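PDB 2J0W: lysine-sensitive aspartokinase 3 from Escherichia coli, which catalyses the ATP-dependent phosphorylation of L-aspartate to 4-phospho-L-aspartate, an early step of lysine biosynthesis, and is feedback-inhibited by lysine. Local coordinates for residues T228-V234 / V440-H444; P297-A303 / A390-L396. All blocks are in the same frame, centred on the assembly; numbering follows the deposited sequence.

Contact 1 of 2, residues T228-V234 / V440-H444. With ADP (adenosine-5'-diphosphate), chain D.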
ATOM      1  N   THR A 228      12.265 -12.818  21.352  1.00 58.95           N
ATOM      2  CA  THR A 228      10.972 -12.310  20.913  1.00 62.88           C
ATOM      3  C   THR A 228      11.025 -10.805  20.663  1.00 61.28           C
ATOM      4  O   THR A 228      10.015 -10.172  20.366  1.00 59.64           O
ATOM      5  CB  THR A 228       9.877 -12.596  21.953  1.00 70.37           C
ATOM      6  OG1 THR A 228      10.238 -11.996  23.204  1.00 74.79           O
ATOM      7  CG2 THR A 228       9.692 -14.103  22.123  1.00 65.36           C
ATOM      8  N   THR A 229      12.213 -10.238  20.804  1.00 60.63           N
ATOM      9  CA  THR A 229      12.422  -8.823  20.559  1.00 60.10           C
ATOM     10  C   THR A 229      13.785  -8.456  21.124  1.00 62.22           C
ATOM     11  O   THR A 229      14.331  -9.177  21.953  1.00 61.96           O
ATOM     12  CB  THR A 229      11.331  -7.960  21.210  1.00 55.60           C
ATOM     13  OG1 THR A 229      11.301  -6.677  20.580  1.00 53.35           O
ATOM     14  CG2 THR A 229      11.607  -7.782  22.669  1.00 59.88           C
ATOM     15  N   ASP A 230      14.337  -7.341  20.663  1.00 64.21           N
ATOM     16  CA  ASP A 230      15.642  -6.895  21.111  1.00 62.68           C
ATOM     17  C   ASP A 230      15.715  -6.900  22.642  1.00 62.52           C
ATOM     18  O   ASP A 230      14.991  -6.158  23.319  1.00 62.26           O
ATOM     19  CB  ASP A 230      15.925  -5.485  20.576  1.00 63.61           C
ATOM     20  CG  ASP A 230      17.387  -5.093  20.698  1.00 69.99           C
ATOM     21  OD1 ASP A 230      17.985  -5.318  21.770  1.00 66.91           O
ATOM     22  OD2 ASP A 230      17.943  -4.548  19.721  1.00 81.97           O
ATOM     23  N   PRO A 231      16.597  -7.743  23.207  1.00 60.18           N
ATOM     24  CA  PRO A 231      16.769  -7.840  24.658  1.00 60.53           C
ATOM     25  C   PRO A 231      17.171  -6.509  25.240  1.00 62.35           C
ATOM     26  O   PRO A 231      16.970  -6.253  26.420  1.00 65.79           O
ATOM     27  CB  PRO A 231      17.876  -8.883  24.801  1.00 57.99           C
ATOM     28  CG  PRO A 231      17.598  -9.785  23.664  1.00 57.82           C
ATOM     29  CD  PRO A 231      17.397  -8.783  22.541  1.00 53.29           C
ATOM     30  N   ARG A 232      17.729  -5.650  24.398  1.00 62.14           N
ATOM     31  CA  ARG A 232      18.167  -4.345  24.862  1.00 60.50           C
ATOM     32  C   ARG A 232      17.021  -3.388  25.029  1.00 60.61           C
ATOM     33  O   ARG A 232      17.217  -2.274  25.511  1.00 62.14           O
ATOM     34  CB  ARG A 232      19.183  -3.744  23.905  1.00 58.40           C
ATOM     35  CG  ARG A 232      20.293  -4.673  23.563  1.00 60.48           C
ATOM     36  CD  ARG A 232      21.392  -3.975  22.812  1.00 69.76           C
ATOM     37  NE  ARG A 232      22.450  -4.926  22.499  1.00 80.19           N
ATOM     38  CZ  ARG A 232      23.666  -4.588  22.093  1.00 87.42           C
ATOM     39  NH1 ARG A 232      23.981  -3.309  21.948  1.00 91.07           N
ATOM     40  NH2 ARG A 232      24.560  -5.532  21.834  1.00 89.35           N
ATOM     41  N   VAL A 233      15.835  -3.809  24.596  1.00 60.23           N
ATOM     42  CA  VAL A 233      14.642  -2.975  24.739  1.00 62.32           C
ATOM     43  C   VAL A 233      13.646  -3.627  25.695  1.00 63.28           C
ATOM     44  O   VAL A 233      12.982  -2.947  26.477  1.00 61.97           O
ATOM     45  CB  VAL A 233      13.904  -2.755  23.410  1.00 60.95           C
ATOM     46  CG1 VAL A 233      13.112  -1.437  23.479  1.00 54.38           C
ATOM     47  CG2 VAL A 233      14.865  -2.766  22.237  1.00 62.29           C
ATOM     48  N   VAL A 234      13.550  -4.951  25.608  1.00 62.28           N
ATOM     49  CA  VAL A 234      12.659  -5.722  26.458  1.00 63.82           C
ATOM     50  C   VAL A 234      13.488  -6.703  27.267  1.00 63.71           C
ATOM     51  O   VAL A 234      13.898  -7.753  26.774  1.00 60.26           O
ATOM     52  CB  VAL A 234      11.601  -6.485  25.614  1.00 66.61           C
ATOM     53  CG1 VAL A 234      10.622  -7.256  26.510  1.00 64.24           C
ATOM     54  CG2 VAL A 234      10.851  -5.492  24.757  1.00 69.36           C
ATOM     55  N   VAL A 440       7.088  -0.930  22.056  1.00 60.83           N
ATOM     56  CA  VAL A 440       7.598  -2.294  21.964  1.00 64.06           C
ATOM     57  C   VAL A 440       7.416  -3.027  23.285  1.00 66.39           C
ATOM     58  O   VAL A 440       7.097  -4.220  23.324  1.00 64.06           O
ATOM     59  CB  VAL A 440       9.082  -2.291  21.610  1.00 60.70           C
ATOM     60  CG1 VAL A 440       9.615  -3.710  21.566  1.00 46.46           C
ATOM     61  CG2 VAL A 440       9.267  -1.600  20.282  1.00 65.46           C
ATOM     62  N   GLN A 441       7.626  -2.294  24.370  1.00 67.26           N
ATOM     63  CA  GLN A 441       7.490  -2.852  25.701  1.00 69.70           C
ATOM     64  C   GLN A 441       6.019  -3.129  25.988  1.00 69.17           C
ATOM     65  O   GLN A 441       5.647  -4.257  26.318  1.00 67.70           O
ATOM     66  CB  GLN A 441       8.066  -1.871  26.727  1.00 75.11           C
ATOM     67  CG  GLN A 441       9.590  -1.757  26.685  1.00 75.64           C
ATOM     68  CD  GLN A 441      10.097  -0.404  27.160  1.00 79.28           C
ATOM     69  OE1 GLN A 441      11.301  -0.199  27.302  1.00 76.80           O
ATOM     70  NE2 GLN A 441       9.180   0.531  27.398  1.00 78.66           N
ATOM     71  N   LYS A 442       5.177  -2.112  25.838  1.00 67.66           N
ATOM     72  CA  LYS A 442       3.767  -2.309  26.097  1.00 70.60           C
ATOM     73  C   LYS A 442       3.199  -3.515  25.365  1.00 72.55           C
ATOM     74  O   LYS A 442       2.498  -4.319  25.973  1.00 76.97           O
ATOM     75  CB  LYS A 442       2.974  -1.058  25.740  1.00 74.74           C
ATOM     76  CG  LYS A 442       3.110   0.056  26.765  1.00 87.97           C
ATOM     77  CD  LYS A 442       2.658  -0.401  28.153  1.00 99.86           C
ATOM     78  CE  LYS A 442       2.842   0.707  29.185  1.00106.39           C
ATOM     79  NZ  LYS A 442       2.201   1.989  28.749  1.00106.24           N
ATOM     80  N   LEU A 443       3.502  -3.653  24.076  1.00 72.20           N
ATOM     81  CA  LEU A 443       3.003  -4.785  23.287  1.00 72.59           C
ATOM     82  C   LEU A 443       3.484  -6.117  23.828  1.00 71.44           C
ATOM     83  O   LEU A 443       2.699  -6.965  24.248  1.00 70.99           O
ATOM     84  CB  LEU A 443       3.462  -4.678  21.836  1.00 75.58           C
ATOM     85  CG  LEU A 443       2.951  -3.539  20.963  1.00 80.38           C
ATOM     86  CD1 LEU A 443       3.571  -3.700  19.592  1.00 81.68           C
ATOM     87  CD2 LEU A 443       1.436  -3.569  20.869  1.00 82.92           C
ATOM     88  N   HIS A 444       4.798  -6.284  23.783  1.00 72.09           N
ATOM     89  CA  HIS A 444       5.480  -7.493  24.247  1.00 71.38           C
ATOM     90  C   HIS A 444       4.883  -7.995  25.553  1.00 72.28           C
ATOM     91  O   HIS A 444       4.628  -9.197  25.722  1.00 67.79           O
ATOM     92  CB  HIS A 444       6.973  -7.180  24.445  1.00 62.81           C
ATOM     93  CG  HIS A 444       7.831  -8.391  24.594  1.00 50.27           C
ATOM     94  ND1 HIS A 444       8.170  -8.913  25.820  1.00 53.30           N
ATOM     95  CD2 HIS A 444       8.374  -9.212  23.665  1.00 47.35           C
ATOM     96  CE1 HIS A 444       8.886 -10.010  25.642  1.00 54.80           C
ATOM     97  NE2 HIS A 444       9.023 -10.213  24.345  1.00 54.60           N
TER
HETATM   98  PB  ADP D 820      27.303  -9.316  15.659  1.00 54.19           P
HETATM   99  O1B ADP D 820      27.459 -10.617  16.349  1.00 58.10           O
HETATM  100  O2B ADP D 820      28.611  -8.573  15.540  1.00 57.23           O
HETATM  101  O3B ADP D 820      26.639  -9.487  14.253  1.00 61.57           O
HETATM  102  PA  ADP D 820      25.271  -7.339  16.308  1.00 48.62           P
HETATM  103  O1A ADP D 820      25.381  -6.224  17.279  1.00 40.42           O
HETATM  104  O2A ADP D 820      25.349  -6.967  14.862  1.00 47.24           O
HETATM  105  O3A ADP D 820      26.366  -8.433  16.600  1.00 40.30           O
HETATM  106  O5' ADP D 820      23.849  -7.985  16.713  1.00 49.04           O
HETATM  107  C5' ADP D 820      23.485  -8.711  17.930  1.00 39.04           C
HETATM  108  C4' ADP D 820      22.440  -7.872  18.644  1.00 39.60           C
HETATM  109  O4' ADP D 820      21.210  -7.570  17.923  1.00 46.89           O
HETATM  110  C3' ADP D 820      21.921  -8.345  19.977  1.00 48.89           C
HETATM  111  O3' ADP D 820      23.056  -8.179  20.857  1.00 52.51           O
HETATM  112  C2' ADP D 820      20.768  -7.387  20.188  1.00 46.84           C
HETATM  113  O2' ADP D 820      21.212  -6.146  20.709  1.00 53.91           O
HETATM  114  C1' ADP D 820      20.186  -7.203  18.832  1.00 50.60           C
HETATM  115  N9  ADP D 820      18.816  -7.862  18.591  1.00 54.44           N
HETATM  116  C8  ADP D 820      17.797  -7.160  18.049  1.00 55.18           C
HETATM  117  N7  ADP D 820      16.673  -7.828  17.894  1.00 55.99           N
HETATM  118  C5  ADP D 820      16.978  -9.050  18.354  1.00 52.39           C
HETATM  119  C6  ADP D 820      16.157 -10.234  18.458  1.00 55.22           C
HETATM  120  N6  ADP D 820      14.929 -10.304  18.076  1.00 55.44           N
HETATM  121  N1  ADP D 820      16.812 -11.353  19.007  1.00 59.68           N
HETATM  122  C2  ADP D 820      18.151 -11.323  19.433  1.00 57.86           C
HETATM  123  N3  ADP D 820      18.921 -10.202  19.337  1.00 52.07           N
HETATM  124  C4  ADP D 820      18.309  -9.115  18.807  1.00 49.01           C

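Contact 2 of 2, residues P297-A303 / A390-L396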
ATOM      1  N   PRO A 297       3.564 -20.326  16.609  1.00 71.20           N
ATOM      2  CA  PRO A 297       2.658 -19.436  17.344  1.00 68.39           C
ATOM      3  C   PRO A 297       1.931 -18.473  16.422  1.00 67.28           C
ATOM      4  O   PRO A 297       2.153 -18.456  15.213  1.00 66.32           O
ATOM      5  CB  PRO A 297       3.593 -18.695  18.293  1.00 69.67           C
ATOM      6  CG  PRO A 297       4.663 -19.700  18.561  1.00 76.45           C
ATOM      7  CD  PRO A 297       4.919 -20.284  17.183  1.00 76.48           C
ATOM      8  N   LEU A 298       1.058 -17.665  17.008  1.00 67.43           N
ATOM      9  CA  LEU A 298       0.320 -16.687  16.238  1.00 67.43           C
ATOM     10  C   LEU A 298       1.170 -15.436  16.283  1.00 66.74           C
ATOM     11  O   LEU A 298       1.171 -14.637  15.352  1.00 68.50           O
ATOM     12  CB  LEU A 298      -1.048 -16.421  16.866  1.00 68.94           C
ATOM     13  CG  LEU A 298      -1.962 -15.499  16.053  1.00 78.49           C
ATOM     14  CD1 LEU A 298      -2.299 -16.158  14.720  1.00 81.82           C
ATOM     15  CD2 LEU A 298      -3.226 -15.204  16.839  1.00 78.53           C
ATOM     16  N   PHE A 299       1.908 -15.289  17.378  1.00 65.98           N
ATOM     17  CA  PHE A 299       2.788 -14.142  17.564  1.00 66.67           C
ATOM     18  C   PHE A 299       4.164 -14.610  18.017  1.00 67.64           C
ATOM     19  O   PHE A 299       4.311 -15.058  19.151  1.00 71.62           O
ATOM     20  CB  PHE A 299       2.228 -13.194  18.629  1.00 61.55           C
ATOM     21  CG  PHE A 299       0.828 -12.712  18.355  1.00 57.50           C
ATOM     22  CD1 PHE A 299       0.426 -12.375  17.069  1.00 54.22           C
ATOM     23  CD2 PHE A 299      -0.074 -12.540  19.401  1.00 67.00           C
ATOM     24  CE1 PHE A 299      -0.846 -11.871  16.823  1.00 59.93           C
ATOM     25  CE2 PHE A 299      -1.350 -12.034  19.174  1.00 73.45           C
ATOM     26  CZ  PHE A 299      -1.738 -11.698  17.877  1.00 69.51           C
ATOM     27  N   ARG A 300       5.169 -14.508  17.146  1.00 64.43           N
ATOM     28  CA  ARG A 300       6.520 -14.924  17.519  1.00 62.74           C
ATOM     29  C   ARG A 300       7.250 -13.803  18.219  1.00 61.09           C
ATOM     30  O   ARG A 300       7.782 -13.989  19.308  1.00 61.72           O
ATOM     31  CB  ARG A 300       7.353 -15.318  16.302  1.00 63.03           C
ATOM     32  CG  ARG A 300       7.102 -16.699  15.754  1.00 69.86           C
ATOM     33  CD  ARG A 300       7.898 -17.796  16.446  1.00 62.78           C
ATOM     34  NE  ARG A 300       7.815 -19.010  15.638  1.00 67.30           N
ATOM     35  CZ  ARG A 300       8.266 -20.210  15.992  1.00 74.41           C
ATOM     36  NH1 ARG A 300       8.851 -20.390  17.168  1.00 74.14           N
ATOM     37  NH2 ARG A 300       8.131 -21.234  15.155  1.00 77.92           N
ATOM     38  N   ALA A 301       7.271 -12.634  17.590  1.00 61.58           N
ATOM     39  CA  ALA A 301       7.991 -11.515  18.165  1.00 59.33           C
ATOM     40  C   ALA A 301       7.636 -10.160  17.594  1.00 57.69           C
ATOM     41  O   ALA A 301       6.776 -10.029  16.733  1.00 59.61           O
ATOM     42  CB  ALA A 301       9.475 -11.752  18.003  1.00 58.02           C
ATOM     43  N   LEU A 302       8.326  -9.152  18.104  1.00 55.89           N
ATOM     44  CA  LEU A 302       8.160  -7.778  17.674  1.00 54.99           C
ATOM     45  C   LEU A 302       9.535  -7.313  17.212  1.00 54.63           C
ATOM     46  O   LEU A 302      10.553  -7.700  17.783  1.00 56.31           O
ATOM     47  CB  LEU A 302       7.684  -6.911  18.836  1.00 56.77           C
ATOM     48  CG  LEU A 302       6.370  -7.340  19.489  1.00 58.72           C
ATOM     49  CD1 LEU A 302       6.134  -6.504  20.731  1.00 39.93           C
ATOM     50  CD2 LEU A 302       5.219  -7.182  18.499  1.00 58.11           C
ATOM     51  N   ALA A 303       9.560  -6.495  16.167  1.00 54.20           N
ATOM     52  CA  ALA A 303      10.804  -5.967  15.616  1.00 46.99           C
ATOM     53  C   ALA A 303      10.671  -4.462  15.448  1.00 45.32           C
ATOM     54  O   ALA A 303       9.622  -3.958  15.034  1.00 43.75           O
ATOM     55  CB  ALA A 303      11.101  -6.620  14.279  1.00 26.30           C
ATOM     56  N   ALA A 390       6.978  -3.875  13.896  1.00 51.06           N
ATOM     57  CA  ALA A 390       6.432  -5.024  13.199  1.00 49.35           C
ATOM     58  C   ALA A 390       6.105  -6.188  14.123  1.00 50.22           C
ATOM     59  O   ALA A 390       6.847  -6.468  15.056  1.00 53.30           O
ATOM     60  CB  ALA A 390       7.421  -5.482  12.153  1.00 40.53           C
ATOM     61  N   LEU A 391       4.992  -6.865  13.862  1.00 50.30           N
ATOM     62  CA  LEU A 391       4.612  -8.038  14.639  1.00 50.35           C
ATOM     63  C   LEU A 391       4.712  -9.226  13.711  1.00 53.21           C
ATOM     64  O   LEU A 391       4.049  -9.277  12.680  1.00 56.83           O
ATOM     65  CB  LEU A 391       3.180  -7.951  15.139  1.00 52.74           C
ATOM     66  CG  LEU A 391       2.669  -9.328  15.594  1.00 61.28           C
ATOM     67  CD1 LEU A 391       3.422  -9.775  16.832  1.00 62.04           C
ATOM     68  CD2 LEU A 391       1.183  -9.268  15.881  1.00 61.67           C
ATOM     69  N   ILE A 392       5.536 -10.189  14.068  1.00 55.89           N
ATOM     70  CA  ILE A 392       5.674 -11.348  13.223  1.00 61.27           C
ATOM     71  C   ILE A 392       5.055 -12.565  13.865  1.00 69.15           C
ATOM     72  O   ILE A 392       5.199 -12.797  15.072  1.00 71.78           O
ATOM     73  CB  ILE A 392       7.137 -11.614  12.904  1.00 58.29           C
ATOM     74  CG1 ILE A 392       7.666 -10.434  12.100  1.00 61.65           C
ATOM     75  CG2 ILE A 392       7.296 -12.938  12.146  1.00 53.08           C
ATOM     76  CD1 ILE A 392       8.988 -10.684  11.474  1.00 73.24           C
ATOM     77  N   GLY A 393       4.356 -13.334  13.039  1.00 69.90           N
ATOM     78  CA  GLY A 393       3.702 -14.532  13.506  1.00 70.81           C
ATOM     79  C   GLY A 393       3.257 -15.353  12.323  1.00 73.17           C
ATOM     80  O   GLY A 393       3.941 -15.403  11.294  1.00 73.77           O
ATOM     81  N   ASN A 394       2.090 -15.975  12.449  1.00 73.21           N
ATOM     82  CA  ASN A 394       1.588 -16.825  11.384  1.00 73.19           C
ATOM     83  C   ASN A 394       0.076 -16.734  11.221  1.00 74.29           C
ATOM     84  O   ASN A 394      -0.670 -16.761  12.200  1.00 74.20           O
ATOM     85  CB  ASN A 394       2.026 -18.257  11.681  1.00 68.36           C
ATOM     86  CG  ASN A 394       3.509 -18.340  12.025  1.00 62.47           C
ATOM     87  OD1 ASN A 394       4.363 -18.329  11.140  1.00 53.77           O
ATOM     88  ND2 ASN A 394       3.818 -18.387  13.319  1.00 54.55           N
ATOM     89  N   ASP A 395      -0.366 -16.607   9.974  1.00 75.69           N
ATOM     90  CA  ASP A 395      -1.790 -16.512   9.666  1.00 80.51           C
ATOM     91  C   ASP A 395      -2.519 -15.391  10.409  1.00 81.22           C
ATOM     92  O   ASP A 395      -3.666 -15.556  10.834  1.00 80.31           O
ATOM     93  CB  ASP A 395      -2.468 -17.850   9.961  1.00 84.30           C
ATOM     94  CG  ASP A 395      -1.833 -18.994   9.206  1.00 90.45           C
ATOM     95  OD1 ASP A 395      -2.300 -20.139   9.362  1.00 94.96           O
ATOM     96  OD2 ASP A 395      -0.863 -18.747   8.457  1.00 95.66           O
ATOM     97  N   LEU A 396      -1.854 -14.249  10.556  1.00 81.17           N
ATOM     98  CA  LEU A 396      -2.446 -13.104  11.233  1.00 82.65           C
ATOM     99  C   LEU A 396      -3.626 -12.557  10.426  1.00 85.68           C
ATOM    100  O   LEU A 396      -4.576 -12.012  10.995  1.00 85.62           O
ATOM    101  CB  LEU A 396      -1.401 -12.002  11.409  1.00 77.54           C
ATOM    102  CG  LEU A 396      -0.078 -12.422  12.047  1.00 73.05           C
ATOM    103  CD1 LEU A 396       0.874 -11.240  12.109  1.00 73.81           C
ATOM    104  CD2 LEU A 396      -0.342 -12.956  13.429  1.00 75.16           C
TER

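Contact 1 of 2, residues T228-V234 / V440-H444
Thr228 opens the contact with a side-chain hydrogen bond: its OG1 lies 2.4 Å from NE2 of His444, near the plane of the imidazole, a very short distance for such a pair. On its other nitrogen, ND1, the same ring is hydrogen-bonded to Glu449. Thr229 follows with two van der Waals approaches, CG2 to His444 CD2 at 3.7 Å and OG1 to Val440 CG1 at 3.6 Å, while the polar need of that OG1 is met by the carbonyl of Leu302. At Asp230 the loop turns away from helix 436-448: OD1 of Asp230 accepts from N of Arg232 at 2.7 Å, closing an Asx turn. Pro231 and Arg232 then face the nucleotide, with Pro231 CD 3.8 Å from ADP N3 and Arg232 NH2 hydrogen-bonded to ADP O3' at 3.2 Å; Arg232 also forms a salt bridge to Asp222. Val233 brings the chain back beside Gln441, the nearest CA pair, Val234 and Gln441, being 6.0 Å apart. Val234 completes the return, its CG1 over one face of the His444 ring, 3.0 Å from ND1, and its CG2 3.9 Å from Val440 CG1. The helical spacing of Val440 and His444, linked by a 3.1 Å hydrogen bond from His444 N to Val440 O, lets both meet the loop. This is an interdomain contact, joining the nucleotide-binding loop of an amino acid kinase domain to a helix of the ACT-domain region.

Contact 2 of 2, residues P297-A303 / A390-L396
Strands 299-303 and 390-393 run antiparallel, their axes 4.5 Å apart at closest approach, with 156° between their N-to-C directions. On one face, Leu391 fills the space between Phe299 and Leu302: its CD2 lies 3.4 Å from Phe299 CD1 and its CD1 3.6 Å from Leu302 CD2. Leu396 reaches the Phe299 ring edge, CD2 to CE1 at 3.6 Å. The smaller Ala303 and Ala390 meet on the other face, CB to CB at 4.4 Å. Gly393 leaves a hollow for the Leu298 carbonyl: O lies 3.1 Å from Gly393 CA, and an ideal CB would clash with it. Beyond, Asn394 ND2 donates to Pro297 O at 2.5 Å. An extra residue distorts the pairing, since N of Arg300 (2.7 Å) and N of Ala301 (3.3 Å) both donate to Ile392 O, while Ile392 N returns a 2.9 Å hydrogen bond to Ala301 O. Such doubling opposite one residue defines a classic beta bulge, here within the antiparallel sheet of the ACT-domain region.

In the fold
Contact 2 is nested within the chain loop closed by contact 1, and their centres lie 13 Å apart. They meet directly at strand 299-303: Thr228 O is 3.0 Å from Leu302 N and Thr229 OG1 3.1 Å from Leu302 O, both probable hydrogen bonds, while His444 N packs 3.3 Å from Leu302 CD1. Leu302 therefore touches both sides of contact 1 while pairing with Leu391 in contact 2. The loop 228-234 lines the ADP pocket directly; the strand pair lies farther from the nucleotide, with about 6 Å between the side chain of Ala301 and ADP. Thr229 C lies 3.7 Å from ADP N6 and its OG1 reaches Leu302, so the loop bridges nucleotide and strand.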